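Local coordinates for protein metallo-carboxypeptidase (Pseudomonas aeruginosa, PDB 4A39) that probably acts as a zinc-dependent carboxypeptidase of the M14 family, removing residues from the C-terminal end of peptides, and is related to mammalian cytosolic carboxypeptidases, at residues A[351-356]-A[366-371]. Residues are numbered along the deposited sequence; the frame is centred on the assembly and turned at random.
Sequences FKDHDD and GARSKR
A buried salt bridge between D353 and R368 ties the loop that leaves strand 343-350 of the zinc carboxypeptidase domain to the first turn of helix 366-383. NH1 of R368 gives a hydrogen bond to OD1 of D353 at 2.8 Å, meeting that oxygen on its syn side. This single bond is bent, 143° at the hydrogen. The carboxylate and guanidinium planes stand 88° apart, unlike a flat two-bond pair. The arginine spans the gap with an otherwise stretched chain that bends at chi3 and brings NH1 to OD1 at the guanidinium edge, the oxygen tilted from that plane. OD1 of D353 is gripped twice, since the backbone N of H354 also donates to it at 2.7 Å, from above the carboxylate plane. D353 CG lies anti to its own nitrogen (chi1 -162°), on the carbonyl side, which sets OD1 beside the N-H of the next residue. The other oxygen, OD2, takes the backbone N of E359, and the carboxylate is thereby fixed from both ends. Beside the bridge, CB of H354 packs 3.7 Å from NH2 of R368, and the same NH2 lies at the edge of the imidazole, near its plane. R368 has a second acidic partner: NH2 pairs with E312, which probably helps balance its buried charge. The side chain of H354 lies about 10 Å from that of E348, the predicted proton donor or acceptor on strand 343-350; on the helix, S369 and K370 pack against helix 185-196.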
loop_
_atom_site.group_PDB
_atom_site.type_symbol
_atom_site.label_atom_id
_atom_site.label_comp_id
_atom_site.label_asym_id
_atom_site.label_seq_id
_atom_site.Cartn_x
_atom_site.Cartn_y
_atom_site.Cartn_z
ATOM N N PHE A 351 -7.131 -3.751 -5.225
ATOM C CA PHE A 351 -7.232 -2.609 -6.128
ATOM C C PHE A 351 -8.672 -2.578 -6.636
ATOM O O PHE A 351 -9.139 -1.557 -7.141
ATOM C CB PHE A 351 -6.297 -2.753 -7.338
ATOM C CG PHE A 351 -4.897 -2.289 -7.080
ATOM C CD1 PHE A 351 -3.953 -3.150 -6.530
ATOM C CD2 PHE A 351 -4.524 -0.985 -7.373
ATOM C CE1 PHE A 351 -2.656 -2.715 -6.275
ATOM C CE2 PHE A 351 -3.228 -0.536 -7.122
ATOM C CZ PHE A 351 -2.290 -1.404 -6.571
ATOM N N LYS A 352 -9.356 -3.716 -6.517
ATOM C CA LYS A 352 -10.748 -3.855 -6.947
ATOM C C LYS A 352 -11.623 -3.463 -5.756
ATOM O O LYS A 352 -11.528 -2.339 -5.270
ATOM C CB LYS A 352 -11.017 -5.304 -7.388
ATOM C CG LYS A 352 -10.230 -5.722 -8.633
ATOM C CD LYS A 352 -10.379 -7.205 -8.931
ATOM C CE LYS A 352 -9.606 -7.600 -10.188
ATOM N NZ LYS A 352 -9.742 -9.060 -10.469
ATOM N N ASP A 353 -12.470 -4.374 -5.284
ATOM C CA ASP A 353 -13.323 -4.096 -4.126
ATOM C C ASP A 353 -13.072 -5.234 -3.146
ATOM O O ASP A 353 -12.411 -6.213 -3.489
ATOM C CB ASP A 353 -14.805 -4.098 -4.545
ATOM C CG ASP A 353 -15.726 -3.397 -3.537
ATOM O OD1 ASP A 353 -15.292 -3.044 -2.424
ATOM O OD2 ASP A 353 -16.915 -3.201 -3.871
ATOM N N HIS A 354 -13.557 -5.080 -1.919
ATOM C CA HIS A 354 -13.461 -6.139 -0.920
ATOM C C HIS A 354 -14.852 -6.733 -1.103
ATOM O O HIS A 354 -15.814 -6.278 -0.489
ATOM C CB HIS A 354 -13.302 -5.545 0.484
ATOM C CG HIS A 354 -13.229 -6.572 1.574
ATOM N ND1 HIS A 354 -14.139 -6.622 2.610
ATOM C CD2 HIS A 354 -12.346 -7.573 1.802
ATOM C CE1 HIS A 354 -13.819 -7.607 3.429
ATOM N NE2 HIS A 354 -12.734 -8.200 2.961
ATOM N N ASP A 355 -14.950 -7.729 -1.974
ATOM C CA ASP A 355 -16.234 -8.340 -2.307
ATOM C C ASP A 355 -17.105 -8.847 -1.168
ATOM O O ASP A 355 -18.311 -9.010 -1.342
ATOM C CB ASP A 355 -16.029 -9.438 -3.350
ATOM C CG ASP A 355 -15.792 -8.873 -4.740
ATOM O OD1 ASP A 355 -15.791 -7.629 -4.879
ATOM O OD2 ASP A 355 -15.616 -9.661 -5.692
ATOM N N ASP A 356 -16.519 -9.093 -0.003
ATOM C CA ASP A 356 -17.315 -9.552 1.126
ATOM C C ASP A 356 -18.309 -8.462 1.535
ATOM O O ASP A 356 -19.425 -8.761 1.966
ATOM C CB ASP A 356 -16.409 -9.905 2.303
ATOM C CG ASP A 356 -15.322 -10.888 1.920
ATOM O OD1 ASP A 356 -14.403 -10.494 1.177
ATOM O OD2 ASP A 356 -15.393 -12.057 2.355
ATOM N N GLY A 366 -9.342 4.887 -0.279
ATOM C CA GLY A 366 -8.408 5.407 0.697
ATOM C C GLY A 366 -9.062 5.389 2.068
ATOM O O GLY A 366 -8.424 5.043 3.060
ATOM N N ALA A 367 -10.342 5.747 2.127
ATOM C CA ALA A 367 -11.063 5.777 3.399
ATOM C C ALA A 367 -11.168 4.402 4.054
ATOM O O ALA A 367 -10.995 4.273 5.270
ATOM C CB ALA A 367 -12.455 6.368 3.199
ATOM N N ARG A 368 -11.453 3.375 3.258
ATOM C CA ARG A 368 -11.562 2.028 3.807
ATOM C C ARG A 368 -10.178 1.518 4.221
ATOM O O ARG A 368 -10.059 0.733 5.160
ATOM C CB ARG A 368 -12.229 1.094 2.793
ATOM C CG ARG A 368 -13.700 1.447 2.567
ATOM C CD ARG A 368 -14.312 0.701 1.394
ATOM N NE ARG A 368 -14.697 -0.669 1.720
ATOM C CZ ARG A 368 -15.202 -1.519 0.833
ATOM N NH1 ARG A 368 -15.372 -1.133 -0.425
ATOM N NH2 ARG A 368 -15.551 -2.749 1.203
ATOM N N SER A 369 -9.138 1.979 3.533
ATOM C CA SER A 369 -7.768 1.594 3.863
ATOM C C SER A 369 -7.420 2.194 5.226
ATOM O O SER A 369 -6.828 1.533 6.078
ATOM C CB SER A 369 -6.801 2.116 2.797
ATOM O OG SER A 369 -7.087 1.540 1.529
ATOM N N LYS A 370 -7.799 3.455 5.419
ATOM C CA LYS A 370 -7.564 4.150 6.682
ATOM C C LYS A 370 -8.260 3.408 7.819
ATOM O O LYS A 370 -7.699 3.241 8.898
ATOM C CB LYS A 370 -8.101 5.586 6.608
ATOM C CG LYS A 370 -7.285 6.506 5.705
ATOM C CD LYS A 370 -7.852 7.919 5.641
ATOM C CE LYS A 370 -7.792 8.615 6.988
ATOM N NZ LYS A 370 -8.192 10.045 6.842
ATOM N N ARG A 371 -9.485 2.956 7.565
ATOM C CA ARG A 371 -10.260 2.247 8.580
ATOM C C ARG A 371 -9.602 0.922 8.951
ATOM O O ARG A 371 -9.566 0.543 10.125
ATOM C CB ARG A 371 -11.690 1.995 8.080
ATOM C CG ARG A 371 -12.709 1.789 9.196
ATOM C CD ARG A 371 -13.455 0.465 9.081
ATOM N NE ARG A 371 -14.124 0.280 7.792
ATOM C CZ ARG A 371 -15.109 1.044 7.327
ATOM N NH1 ARG A 371 -15.559 2.067 8.042
ATOM N NH2 ARG A 371 -15.646 0.781 6.140
#